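Local coordinates for hypothetical protein (PDB 2IM9), which is of uncharacterised function but probably cleaves amide bonds of cell-wall peptidoglycan, as an amidase-like member of the CA peptidase clan, at residues K152-S157 with I312-V317; F156-E161 with S239-G244; G244-I249 with L269-W274. One frame throughout, in Å; residues are numbered along the deposited sequence. Where two conformers were deposited one is given.

Contact 1: residues K152-S157 with I312-V317; sequences KDITFS and INIQVV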
ATOM      1  N   LYS A 152      11.588  -6.709  -0.005  1.00 16.57           N
ATOM      2  CA  LYS A 152      12.325  -7.301   1.106  1.00 17.67           C
ATOM      3  C   LYS A 152      12.118  -6.444   2.340  1.00 16.96           C
ATOM      4  O   LYS A 152      12.310  -5.244   2.276  1.00 16.84           O
ATOM      5  CB  LYS A 152      13.819  -7.325   0.778  1.00 18.06           C
ATOM      6  CG  LYS A 152      14.695  -7.969   1.857  1.00 21.65           C
ATOM      7  CD  LYS A 152      16.142  -8.145   1.366  1.00 21.15           C
ATOM      8  CE  LYS A 152      16.801  -6.813   1.013  1.00 26.25           C
ATOM      9  NZ  LYS A 152      18.293  -6.929   0.884  1.00 29.97           N
ATOM     10  N   ASP A 153      11.771  -7.073   3.459  1.00 16.62           N
ATOM     11  CA  ASP A 153      11.591  -6.368   4.727  1.00 16.88           C
ATOM     12  C   ASP A 153      12.984  -6.165   5.315  1.00 17.22           C
ATOM     13  O   ASP A 153      13.712  -7.146   5.575  1.00 17.75           O
ATOM     14  CB  ASP A 153      10.700  -7.209   5.657  1.00 17.33           C
ATOM     15  CG  ASP A 153      10.279  -6.471   6.929  1.00 18.26           C
ATOM     16  OD1 ASP A 153      11.111  -5.720   7.487  1.00 19.96           O
ATOM     17  OD2 ASP A 153       9.129  -6.675   7.393  1.00 18.92           O
ATOM     18  N   ILE A 154      13.366  -4.907   5.499  1.00 16.75           N
ATOM     19  CA  ILE A 154      14.670  -4.581   6.078  1.00 17.28           C
ATOM     20  C   ILE A 154      14.590  -3.934   7.465  1.00 16.90           C
ATOM     21  O   ILE A 154      15.598  -3.432   7.976  1.00 17.31           O
ATOM     22  CB  ILE A 154      15.514  -3.715   5.127  1.00 17.29           C
ATOM     23  CG1 ILE A 154      14.875  -2.340   4.890  1.00 18.35           C
ATOM     24  CG2 ILE A 154      15.729  -4.456   3.799  1.00 18.63           C
ATOM     25  CD1 ILE A 154      15.905  -1.282   4.553  1.00 19.10           C
ATOM     26  N   THR A 155      13.408  -3.981   8.083  1.00 16.21           N
ATOM     27  CA  THR A 155      13.174  -3.342   9.386  1.00 15.64           C
ATOM     28  C   THR A 155      14.245  -3.682  10.423  1.00 16.27           C
ATOM     29  O   THR A 155      14.801  -2.779  11.073  1.00 15.43           O
ATOM     30  CB  THR A 155      11.773  -3.700   9.922  1.00 16.28           C
ATOM     31  OG1 THR A 155      10.801  -3.457   8.883  1.00 16.13           O
ATOM     32  CG2 THR A 155      11.429  -2.875  11.162  1.00 15.49           C
ATOM     33  N   PHE A 156      14.556  -4.972  10.561  1.00 16.08           N
ATOM     34  CA  PHE A 156      15.549  -5.385  11.571  1.00 17.09           C
ATOM     35  C   PHE A 156      16.977  -4.914  11.269  1.00 18.31           C
ATOM     36  O   PHE A 156      17.810  -4.871  12.181  1.00 19.46           O
ATOM     37  CB  PHE A 156      15.550  -6.903  11.782  1.00 16.88           C
ATOM     38  CG  PHE A 156      14.591  -7.364  12.841  1.00 17.21           C
ATOM     39  CD1 PHE A 156      13.289  -7.724  12.511  1.00 19.88           C
ATOM     40  CD2 PHE A 156      15.001  -7.452  14.179  1.00 16.54           C
ATOM     41  CE1 PHE A 156      12.399  -8.155  13.505  1.00 20.43           C
ATOM     42  CE2 PHE A 156      14.118  -7.882  15.180  1.00 18.89           C
ATOM     43  CZ  PHE A 156      12.821  -8.237  14.842  1.00 18.52           C
ATOM     44  N   SER A 157      17.267  -4.601  10.007  1.00 17.83           N
ATOM     45  CA  SER A 157      18.606  -4.152   9.616  1.00 19.34           C
ATOM     46  C   SER A 157      18.887  -2.703  10.028  1.00 19.10           C
ATOM     47  O   SER A 157      20.009  -2.203   9.859  1.00 20.24           O
ATOM     48  CB  SER A 157      18.805  -4.296   8.110  1.00 19.30           C
ATOM     49  OG  SER A 157      18.185  -3.213   7.434  1.00 23.70           O
ATOM     50  N   ILE A 312       7.106   1.845  12.877  1.00 12.85           N
ATOM     51  CA  ILE A 312       7.112   1.702  11.410  1.00 13.06           C
ATOM     52  C   ILE A 312       7.814   0.436  10.899  1.00 13.09           C
ATOM     53  O   ILE A 312       8.748  -0.050  11.514  1.00 13.20           O
ATOM     54  CB  ILE A 312       7.786   2.922  10.740  1.00 13.35           C
ATOM     55  CG1 ILE A 312       9.247   3.091  11.185  1.00 12.94           C
ATOM     56  CG2 ILE A 312       6.936   4.179  10.976  1.00 15.70           C
ATOM     57  CD1 ILE A 312       9.986   4.222  10.429  1.00 13.44           C
ATOM     58  N   ASN A 313       7.359  -0.059   9.753  1.00 13.35           N
ATOM     59  CA  ASN A 313       7.992  -1.181   9.053  1.00 13.29           C
ATOM     60  C   ASN A 313       8.599  -0.622   7.777  1.00 13.37           C
ATOM     61  O   ASN A 313       8.027   0.286   7.169  1.00 12.89           O
ATOM     62  CB  ASN A 313       6.940  -2.278   8.770  1.00 13.40           C
ATOM     63  CG  ASN A 313       7.459  -3.399   7.877  1.00 15.41           C
ATOM     64  OD1 ASN A 313       7.517  -3.272   6.649  1.00 16.37           O
ATOM     65  ND2 ASN A 313       7.800  -4.514   8.485  1.00 14.54           N
ATOM     66  N   ILE A 314       9.763  -1.157   7.393  1.00 13.89           N
ATOM     67  CA  ILE A 314      10.482  -0.656   6.213  0.50 14.35           C
ATOM     68  C   ILE A 314      10.780  -1.806   5.257  1.00 15.02           C
ATOM     69  O   ILE A 314      11.355  -2.822   5.646  1.00 14.56           O
ATOM     70  CB  ILE A 314      11.824   0.047   6.594  0.50 14.81           C
ATOM     71  CG1 ILE A 314      11.616   1.146   7.655  0.50 15.34           C
ATOM     72  CG2 ILE A 314      12.485   0.671   5.362  0.50 15.15           C
ATOM     73  CD1 ILE A 314      11.716   0.664   9.087  0.50 17.14           C
ATOM     74  N   GLN A 315      10.387  -1.620   3.992  1.00 13.97           N
ATOM     75  CA  GLN A 315      10.662  -2.585   2.932  1.00 15.36           C
ATOM     76  C   GLN A 315      11.359  -1.892   1.779  1.00 15.18           C
ATOM     77  O   GLN A 315      11.181  -0.689   1.560  1.00 15.56           O
ATOM     78  CB  GLN A 315       9.361  -3.171   2.421  1.00 15.25           C
ATOM     79  CG  GLN A 315       8.714  -4.120   3.407  1.00 19.05           C
ATOM     80  CD  GLN A 315       7.454  -4.679   2.845  1.00 21.24           C
ATOM     81  OE1 GLN A 315       6.444  -3.966   2.737  1.00 23.43           O
ATOM     82  NE2 GLN A 315       7.494  -5.952   2.453  1.00 21.74           N
ATOM     83  N   VAL A 316      12.173  -2.640   1.044  1.00 16.46           N
ATOM     84  CA  VAL A 316      12.816  -2.091  -0.150  1.00 16.41           C
ATOM     85  C   VAL A 316      12.435  -2.931  -1.354  1.00 16.83           C
ATOM     86  O   VAL A 316      12.016  -4.077  -1.212  1.00 16.55           O
ATOM     87  CB  VAL A 316      14.348  -2.023  -0.041  1.00 16.72           C
ATOM     88  CG1 VAL A 316      14.771  -1.070   1.081  1.00 18.17           C
ATOM     89  CG2 VAL A 316      14.931  -3.414   0.192  1.00 15.91           C
ATOM     90  N   VAL A 317      12.530  -2.327  -2.530  1.00 17.02           N
ATOM     91  CA  VAL A 317      12.201  -2.995  -3.779  1.00 17.75           C
ATOM     92  C   VAL A 317      13.477  -3.678  -4.261  1.00 18.34           C
ATOM     93  O   VAL A 317      14.536  -3.053  -4.293  1.00 18.83           O
ATOM     94  CB  VAL A 317      11.708  -1.984  -4.831  1.00 17.31           C
ATOM     95  CG1 VAL A 317      11.572  -2.636  -6.230  1.00 18.51           C
ATOM     96  CG2 VAL A 317      10.401  -1.354  -4.388  1.00 18.54           C
TER
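An Asx turn at Asp153 ends a short antiparallel pairing with strand 311-317 and ties the departing chain to that strand. The pairing itself is brief. Lys152 and Val316 form the hydrogen-bonded pair, with N-to-O bonds of 2.9 Å both from Lys152 N to Val316 O and from Val316 N to Lys152 O, and Asp153 with Gln315 forms the adjoining non-hydrogen-bonded pair. One further backbone bond, from Ile154 N to Ile314 O (2.9 Å), follows before the chain enters a 3-10 turn. The next rung is built from a side chain: Ile314 N donates to Thr155 OG1 at 2.9 Å and 176°, so the hydroxyl takes the place of a strand carbonyl. That hydroxyl in turn donates a hydrogen bond to Asp153 OD1 (2.7 Å), which also accepts from Thr155 N (2.9 Å) nearly along the C-O direction. Two donors therefore grip OD1. The other carboxylate oxygen, OD2, receives Asn313 ND2 at 2.8 Å from the syn side but well out of the carboxylate plane. The two planar groups stand 84° apart, although OD2 lies close to the plane of the amide. With CG anti to the backbone N (chi1 -171°), the aspartate can serve both its own turn and the strand. Asn313 ND2 has a second acceptor in Pro220 O of strand 214-223. On the sheet face of Lys152 and Val316, Ile154 lays its delta methyl across the valine, CD1 to CG1 at 3.7 Å, with the side chains nearly perpendicular; the lysine chain runs beside Val316. Strand 214-223 pairs with the Ile312 end of the same edge. The whole is typical of an Asx turn that terminates a short strand in an antiparallel sheet.

Contact 2: residues F156-E161 with S239-G244; sequences FSIRNE and SQIPNG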
ATOM      1  N   PHE A 156      14.556  -4.972  10.561  1.00 16.08           N
ATOM      2  CA  PHE A 156      15.549  -5.385  11.571  1.00 17.09           C
ATOM      3  C   PHE A 156      16.977  -4.914  11.269  1.00 18.31           C
ATOM      4  O   PHE A 156      17.810  -4.871  12.181  1.00 19.46           O
ATOM      5  CB  PHE A 156      15.550  -6.903  11.782  1.00 16.88           C
ATOM      6  CG  PHE A 156      14.591  -7.364  12.841  1.00 17.21           C
ATOM      7  CD1 PHE A 156      13.289  -7.724  12.511  1.00 19.88           C
ATOM      8  CD2 PHE A 156      15.001  -7.452  14.179  1.00 16.54           C
ATOM      9  CE1 PHE A 156      12.399  -8.155  13.505  1.00 20.43           C
ATOM     10  CE2 PHE A 156      14.118  -7.882  15.180  1.00 18.89           C
ATOM     11  CZ  PHE A 156      12.821  -8.237  14.842  1.00 18.52           C
ATOM     12  N   SER A 157      17.267  -4.601  10.007  1.00 17.83           N
ATOM     13  CA  SER A 157      18.606  -4.152   9.616  1.00 19.34           C
ATOM     14  C   SER A 157      18.887  -2.703  10.028  1.00 19.10           C
ATOM     15  O   SER A 157      20.009  -2.203   9.859  1.00 20.24           O
ATOM     16  CB  SER A 157      18.805  -4.296   8.110  1.00 19.30           C
ATOM     17  OG  SER A 157      18.185  -3.213   7.434  1.00 23.70           O
ATOM     18  N   ILE A 158      17.877  -2.024  10.550  1.00 18.49           N
ATOM     19  CA  ILE A 158      18.053  -0.659  11.016  1.00 19.64           C
ATOM     20  C   ILE A 158      18.431  -0.768  12.485  1.00 19.83           C
ATOM     21  O   ILE A 158      17.580  -0.994  13.339  1.00 19.80           O
ATOM     22  CB  ILE A 158      16.806   0.196  10.755  1.00 20.11           C
ATOM     23  CG1 ILE A 158      16.617   0.336   9.236  1.00 21.73           C
ATOM     24  CG2 ILE A 158      16.948   1.585  11.413  1.00 21.26           C
ATOM     25  CD1 ILE A 158      15.260   0.680   8.830  1.00 24.61           C
ATOM     26  N   ARG A 159      19.720  -0.616  12.762  1.00 19.41           N
ATOM     27  CA  ARG A 159      20.273  -0.987  14.063  1.00 19.98           C
ATOM     28  C   ARG A 159      20.793   0.229  14.841  1.00 19.93           C
ATOM     29  O   ARG A 159      21.092   1.264  14.248  1.00 18.27           O
ATOM     30  CB  ARG A 159      21.380  -2.026  13.849  1.00 20.61           C
ATOM     31  CG  ARG A 159      20.918  -3.195  12.980  1.00 21.97           C
ATOM     32  CD  ARG A 159      21.899  -4.377  13.000  1.00 22.25           C
ATOM     33  NE  ARG A 159      23.169  -4.045  12.351  1.00 26.15           N
ATOM     34  CZ  ARG A 159      24.174  -4.903  12.192  1.00 29.85           C
ATOM     35  NH1 ARG A 159      24.070  -6.157  12.634  1.00 28.76           N
ATOM     36  NH2 ARG A 159      25.287  -4.503  11.586  1.00 30.32           N
ATOM     37  N   ASN A 160      20.891   0.105  16.166  1.00 19.93           N
ATOM     38  CA  ASN A 160      21.434   1.194  16.969  1.00 20.35           C
ATOM     39  C   ASN A 160      22.960   1.296  16.810  1.00 20.72           C
ATOM     40  O   ASN A 160      23.572   0.558  16.050  1.00 20.16           O
ATOM     41  CB  ASN A 160      21.070   1.039  18.457  1.00 20.90           C
ATOM     42  CG  ASN A 160      21.637  -0.244  19.086  1.00 21.08           C
ATOM     43  OD1 ASN A 160      22.579  -0.879  18.571  1.00 21.61           O
ATOM     44  ND2 ASN A 160      21.040  -0.640  20.204  1.00 24.02           N
ATOM     45  N   GLU A 161      23.573   2.180  17.582  1.00 22.57           N
ATOM     46  CA  GLU A 161      25.024   2.395  17.490  1.00 23.77           C
ATOM     47  C   GLU A 161      25.877   1.235  17.988  1.00 25.10           C
ATOM     48  O   GLU A 161      27.080   1.205  17.730  1.00 24.78           O
ATOM     49  CB  GLU A 161      25.404   3.698  18.179  1.00 24.74           C
ATOM     50  CG  GLU A 161      24.912   4.926  17.423  1.00 25.10           C
ATOM     51  CD  GLU A 161      24.772   6.135  18.323  1.00 30.13           C
ATOM     52  OE1 GLU A 161      24.183   5.979  19.410  1.00 32.21           O
ATOM     53  OE2 GLU A 161      25.242   7.241  17.959  1.00 29.48           O
ATOM     54  N   SER A 239      18.593   7.765   9.623  1.00 16.04           N
ATOM     55  CA  SER A 239      19.530   7.847   8.494  1.00 16.58           C
ATOM     56  C   SER A 239      19.685   6.531   7.720  1.00 16.86           C
ATOM     57  O   SER A 239      20.226   6.534   6.607  1.00 17.59           O
ATOM     58  CB  SER A 239      20.904   8.294   8.999  1.00 17.05           C
ATOM     59  OG  SER A 239      21.559   7.223   9.663  1.00 19.02           O
ATOM     60  N   GLN A 240      19.242   5.419   8.312  1.00 16.39           N
ATOM     61  CA  GLN A 240      19.367   4.106   7.674  1.00 16.18           C
ATOM     62  C   GLN A 240      18.172   3.729   6.800  1.00 16.45           C
ATOM     63  O   GLN A 240      18.177   2.681   6.149  1.00 17.03           O
ATOM     64  CB  GLN A 240      19.612   3.001   8.711  1.00 16.50           C
ATOM     65  CG  GLN A 240      20.942   3.126   9.434  1.00 15.86           C
ATOM     66  CD  GLN A 240      21.007   2.192  10.626  1.00 18.08           C
ATOM     67  OE1 GLN A 240      21.041   0.973  10.469  1.00 18.68           O
ATOM     68  NE2 GLN A 240      21.005   2.760  11.823  1.00 16.84           N
ATOM     69  N   ILE A 241      17.150   4.574   6.792  1.00 15.16           N
ATOM     70  CA  ILE A 241      15.985   4.321   5.950  1.00 15.25           C
ATOM     71  C   ILE A 241      16.394   4.737   4.531  1.00 15.72           C
ATOM     72  O   ILE A 241      16.745   5.899   4.312  1.00 16.17           O
ATOM     73  CB  ILE A 241      14.773   5.132   6.446  1.00 14.51           C
ATOM     74  CG1 ILE A 241      14.418   4.731   7.894  1.00 14.32           C
ATOM     75  CG2 ILE A 241      13.591   4.979   5.480  1.00 15.04           C
ATOM     76  CD1 ILE A 241      13.305   5.561   8.545  1.00 14.33           C
ATOM     77  N   PRO A 242      16.378   3.791   3.571  1.00 16.26           N
ATOM     78  CA  PRO A 242      16.867   4.063   2.209  1.00 16.36           C
ATOM     79  C   PRO A 242      15.900   4.904   1.391  1.00 16.47           C
ATOM     80  O   PRO A 242      14.699   4.783   1.544  1.00 15.53           O
ATOM     81  CB  PRO A 242      16.956   2.668   1.568  1.00 16.23           C
ATOM     82  CG  PRO A 242      16.671   1.686   2.617  1.00 17.32           C
ATOM     83  CD  PRO A 242      15.926   2.400   3.724  1.00 16.40           C
ATOM     84  N   ASN A 243      16.437   5.732   0.499  1.00 16.18           N
ATOM     85  CA  ASN A 243      15.608   6.420  -0.475  1.00 16.77           C
ATOM     86  C   ASN A 243      14.786   5.411  -1.281  1.00 16.56           C
ATOM     87  O   ASN A 243      15.319   4.387  -1.738  1.00 17.14           O
ATOM     88  CB  ASN A 243      16.479   7.268  -1.407  1.00 16.92           C
ATOM     89  CG  ASN A 243      15.663   8.210  -2.269  1.00 18.25           C
ATOM     90  OD1 ASN A 243      14.836   8.971  -1.768  1.00 18.20           O
ATOM     91  ND2 ASN A 243      15.896   8.164  -3.581  1.00 19.90           N
ATOM     92  N   GLY A 244      13.493   5.699  -1.434  1.00 16.19           N
ATOM     93  CA  GLY A 244      12.595   4.857  -2.230  1.00 15.95           C
ATOM     94  C   GLY A 244      12.037   3.669  -1.469  1.00 16.05           C
ATOM     95  O   GLY A 244      11.356   2.823  -2.052  1.00 16.97           O
TER
HETATM   96  O   HOH W   1      21.454  -0.326   8.303  1.00 29.46           O
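Gln240 joins two loops by a two-bond pairing of its side-chain amide with the peptide groups of Arg159, its amide standing where a neighbouring strand's peptide would. One loop follows strand 151-153; the other leads from helix 235-238 into strand 246-254. The donor half is close to ideal: Gln240 NE2 reaches Arg159 O at 2.9 Å and 175°, with the acceptor in the amide plane and the donor in the carbonyl plane. The return bond, from Arg159 N to Gln240 OE1, is longer at 3.1 Å. It comes in strongly bent at the oxygen (C=O...N 114°) and tilted from the amide plane. An extended chain beyond CG (chi2 168°) carries the amide to this reach, and His236 O also accepts from NE2.

Alongside the aliphatic part of Gln240, the Ile158 side chain runs antiparallel to it, Ile158 CG1 lying 4.0 Å from Gln240 CB. Ile158 CD1 goes on to meet Ile241 CG1 at 4.2 Å. The apolar layer continues onto strand 311-317, where Ile158 touches Ile314 and Ile241 touches Ile312. A water donates to Gln240 OE1 at 2.6 Å and to Ser157 O at 2.8 Å, bridging two acceptors that cannot bond each other.

Contact 3: residues G244-I249 with L269-W274; sequences GAVIEI and LGFAIW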
ATOM      1  N   GLY A 244      13.493   5.699  -1.434  1.00 16.19           N
ATOM      2  CA  GLY A 244      12.595   4.857  -2.230  1.00 15.95           C
ATOM      3  C   GLY A 244      12.037   3.669  -1.469  1.00 16.05           C
ATOM      4  O   GLY A 244      11.356   2.823  -2.052  1.00 16.97           O
ATOM      5  N   ALA A 245      12.317   3.587  -0.165  1.00 15.46           N
ATOM      6  CA  ALA A 245      11.763   2.480   0.628  1.00 15.14           C
ATOM      7  C   ALA A 245      10.245   2.671   0.804  1.00 15.12           C
ATOM      8  O   ALA A 245       9.717   3.784   0.641  1.00 15.81           O
ATOM      9  CB  ALA A 245      12.450   2.382   1.983  1.00 14.38           C
ATOM     10  N   VAL A 246       9.547   1.575   1.096  1.00 15.02           N
ATOM     11  CA  VAL A 246       8.135   1.623   1.440  1.00 14.63           C
ATOM     12  C   VAL A 246       8.039   1.627   2.957  1.00 14.47           C
ATOM     13  O   VAL A 246       8.617   0.737   3.614  1.00 14.65           O
ATOM     14  CB  VAL A 246       7.379   0.390   0.868  1.00 14.89           C
ATOM     15  CG1 VAL A 246       5.953   0.345   1.403  1.00 14.15           C
ATOM     16  CG2 VAL A 246       7.412   0.414  -0.699  1.00 14.92           C
ATOM     17  N   ILE A 247       7.349   2.638   3.504  1.00 14.06           N
ATOM     18  CA  ILE A 247       7.153   2.775   4.965  1.00 13.29           C
ATOM     19  C   ILE A 247       5.707   2.467   5.314  1.00 13.19           C
ATOM     20  O   ILE A 247       4.799   3.090   4.754  1.00 13.58           O
ATOM     21  CB  ILE A 247       7.441   4.230   5.439  1.00 13.99           C
ATOM     22  CG1 ILE A 247       8.899   4.608   5.159  1.00 15.90           C
ATOM     23  CG2 ILE A 247       7.131   4.381   6.921  1.00 14.42           C
ATOM     24  CD1 ILE A 247       9.127   6.107   5.306  1.00 22.73           C
ATOM     25  N   GLU A 248       5.503   1.499   6.207  1.00 13.00           N
ATOM     26  CA  GLU A 248       4.168   1.157   6.715  1.00 13.09           C
ATOM     27  C   GLU A 248       4.007   1.568   8.172  1.00 13.02           C
ATOM     28  O   GLU A 248       4.920   1.394   8.992  1.00 12.77           O
ATOM     29  CB  GLU A 248       3.896  -0.346   6.552  1.00 12.90           C
ATOM     30  CG  GLU A 248       3.852  -0.778   5.094  1.00 13.92           C
ATOM     31  CD  GLU A 248       3.906  -2.282   4.866  1.00 15.03           C
ATOM     32  OE1 GLU A 248       4.070  -3.047   5.841  1.00 14.71           O
ATOM     33  OE2 GLU A 248       3.759  -2.687   3.689  1.00 16.13           O
ATOM     34  N   ILE A 249       2.828   2.090   8.496  1.00 12.76           N
ATOM     35  CA  ILE A 249       2.568   2.577   9.840  1.00 13.47           C
ATOM     36  C   ILE A 249       1.900   1.458  10.637  1.00 13.50           C
ATOM     37  O   ILE A 249       0.857   0.958  10.215  1.00 14.06           O
ATOM     38  CB  ILE A 249       1.665   3.848   9.810  1.00 14.39           C
ATOM     39  CG1 ILE A 249       2.291   4.973   8.959  1.00 13.37           C
ATOM     40  CG2 ILE A 249       1.324   4.288  11.242  1.00 14.46           C
ATOM     41  CD1 ILE A 249       3.731   5.352   9.328  1.00 13.18           C
ATOM     42  N   LEU A 269       0.472   3.698   4.624  1.00 14.60           N
ATOM     43  CA  LEU A 269       1.781   3.486   4.007  1.00 15.35           C
ATOM     44  C   LEU A 269       2.111   4.522   2.964  1.00 15.17           C
ATOM     45  O   LEU A 269       1.243   5.276   2.520  1.00 15.43           O
ATOM     46  CB  LEU A 269       1.934   2.059   3.456  1.00 16.24           C
ATOM     47  CG  LEU A 269       1.190   1.686   2.169  1.00 18.14           C
ATOM     48  CD1 LEU A 269       1.754   0.373   1.643  1.00 17.46           C
ATOM     49  CD2 LEU A 269      -0.259   1.509   2.455  1.00 21.91           C
ATOM     50  N   GLY A 270       3.376   4.548   2.565  1.00 14.97           N
ATOM     51  CA  GLY A 270       3.866   5.545   1.603  1.00 14.20           C
ATOM     52  C   GLY A 270       5.340   5.282   1.367  1.00 14.31           C
ATOM     53  O   GLY A 270       5.856   4.225   1.769  1.00 14.44           O
ATOM     54  N   PHE A 271       6.025   6.240   0.743  1.00 13.94           N
ATOM     55  CA  PHE A 271       7.437   6.090   0.413  1.00 13.77           C
ATOM     56  C   PHE A 271       8.325   6.993   1.252  1.00 14.11           C
ATOM     57  O   PHE A 271       7.903   8.092   1.654  1.00 14.71           O
ATOM     58  CB  PHE A 271       7.689   6.449  -1.057  1.00 13.91           C
ATOM     59  CG  PHE A 271       7.014   5.529  -2.036  1.00 14.51           C
ATOM     60  CD1 PHE A 271       7.520   4.262  -2.282  1.00 14.86           C
ATOM     61  CD2 PHE A 271       5.865   5.935  -2.709  1.00 15.02           C
ATOM     62  CE1 PHE A 271       6.897   3.401  -3.192  1.00 14.44           C
ATOM     63  CE2 PHE A 271       5.232   5.086  -3.624  1.00 15.22           C
ATOM     64  CZ  PHE A 271       5.752   3.813  -3.868  1.00 15.60           C
ATOM     65  N   ALA A 272       9.524   6.500   1.533  1.00 13.60           N
ATOM     66  CA  ALA A 272      10.593   7.293   2.138  1.00 13.92           C
ATOM     67  C   ALA A 272      11.335   7.968   1.007  1.00 14.94           C
ATOM     68  O   ALA A 272      11.875   7.288   0.141  1.00 14.95           O
ATOM     69  CB  ALA A 272      11.562   6.389   2.927  1.00 14.48           C
ATOM     70  N   ILE A 273      11.388   9.297   1.018  1.00 14.78           N
ATOM     71  CA  ILE A 273      12.093  10.016  -0.045  1.00 15.52           C
ATOM     72  C   ILE A 273      13.050  11.035   0.585  1.00 15.20           C
ATOM     73  O   ILE A 273      12.605  11.900   1.328  1.00 14.44           O
ATOM     74  CB  ILE A 273      11.104  10.764  -0.995  1.00 15.81           C
ATOM     75  CG1 ILE A 273      10.074   9.811  -1.633  1.00 16.29           C
ATOM     76  CG2 ILE A 273      11.887  11.563  -2.077  1.00 18.05           C
ATOM     77  CD1 ILE A 273      10.652   8.792  -2.665  1.00 16.86           C
ATOM     78  N   TRP A 274      14.340  10.915   0.281  1.00 16.14           N
ATOM     79  CA  TRP A 274      15.352  11.866   0.767  1.00 16.39           C
ATOM     80  C   TRP A 274      15.451  13.048  -0.208  1.00 17.31           C
ATOM     81  O   TRP A 274      15.663  12.850  -1.404  1.00 16.90           O
ATOM     82  CB  TRP A 274      16.708  11.201   0.867  1.00 17.41           C
ATOM     83  CG  TRP A 274      16.837  10.285   2.039  1.00 17.50           C
ATOM     84  CD1 TRP A 274      16.570   8.940   2.073  1.00 17.66           C
ATOM     85  CD2 TRP A 274      17.249  10.653   3.355  1.00 16.90           C
ATOM     86  NE1 TRP A 274      16.808   8.450   3.347  1.00 16.80           N
ATOM     87  CE2 TRP A 274      17.215   9.485   4.149  1.00 16.87           C
ATOM     88  CE3 TRP A 274      17.646  11.864   3.948  1.00 17.05           C
ATOM     89  CZ2 TRP A 274      17.582   9.488   5.501  1.00 17.29           C
ATOM     90  CZ3 TRP A 274      18.001  11.866   5.289  1.00 17.36           C
ATOM     91  CH2 TRP A 274      17.959  10.690   6.053  1.00 17.75           C
TER
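Gly244 N donates to Ala272 O at 2.8 Å, just ahead of the pairing of strands 246-254 and 264-275, with the donor nearly on the extension of the carbonyl bond. Ala272 answers through its own N, which bonds to Ala245 O at 2.9 Å. Two residues, Gly244 and Ala245, thus stand opposite one. With the glycine at phi 84° and psi 6°, this is the geometry of a G1 beta bulge. Beyond it the ladder is regular: Ile247 and Gly270 are a hydrogen-bonded antiparallel pair, joined from Ile247 N to Gly270 O (2.8 Å) and back from Gly270 N to Ile247 O (3.0 Å). The short strand axes lie 134° apart, so the pairing is markedly twisted.

Gly270 has no side chain beside Ile247, and the isoleucine instead stretches diagonally over Ala272. Its CD1 presses on Ala272 CB at 3.4 Å, tighter than usual for two carbons. On the opposite face Val246 CG2 approaches Phe271 CE1 at 3.9 Å, obliquely to the ring, while Ala245 O lies near the ring plane at its edge. Further along, Glu248 and Leu269 run side by side, Glu248 CG 3.8 Å from Leu269 CB.

The buried carboxylate of Glu248 is met by Asn142 ND2 of helix 137-147. Helix 95-107 packs against Leu269 and Phe271, a helix on an antiparallel sheet that is consistent with the papain-like fold of the CA clan. Strand 278-285 lies against Ile247 and Ala272, and strand 311-317 pairs with the other edge of strand 246-254.

Overall arrangement
The three contacts follow one antiparallel sheet outward from a buried strand pair to its peripheral loops. Contacts 1 and 3, with centres about 10 Å apart, share the neighbouring strands 311-317 and 246-254: Gln315 O lies 2.8 Å from Val246 N, and Asn313 N 2.9 Å from Glu248 O. Contact 2 starts from the turn that ends contact 1, its centre about 8 Å away, and the two pack through Ile314 CD1 on Ile158 CD1 (3.6 Å). It shares Gly244 with contact 3, and Ile241 O lies 2.7 Å from Trp274 NE1. Contact 3 is the most deeply placed, about 10 Å from the chain's centre, against about 20 Å for contact 2.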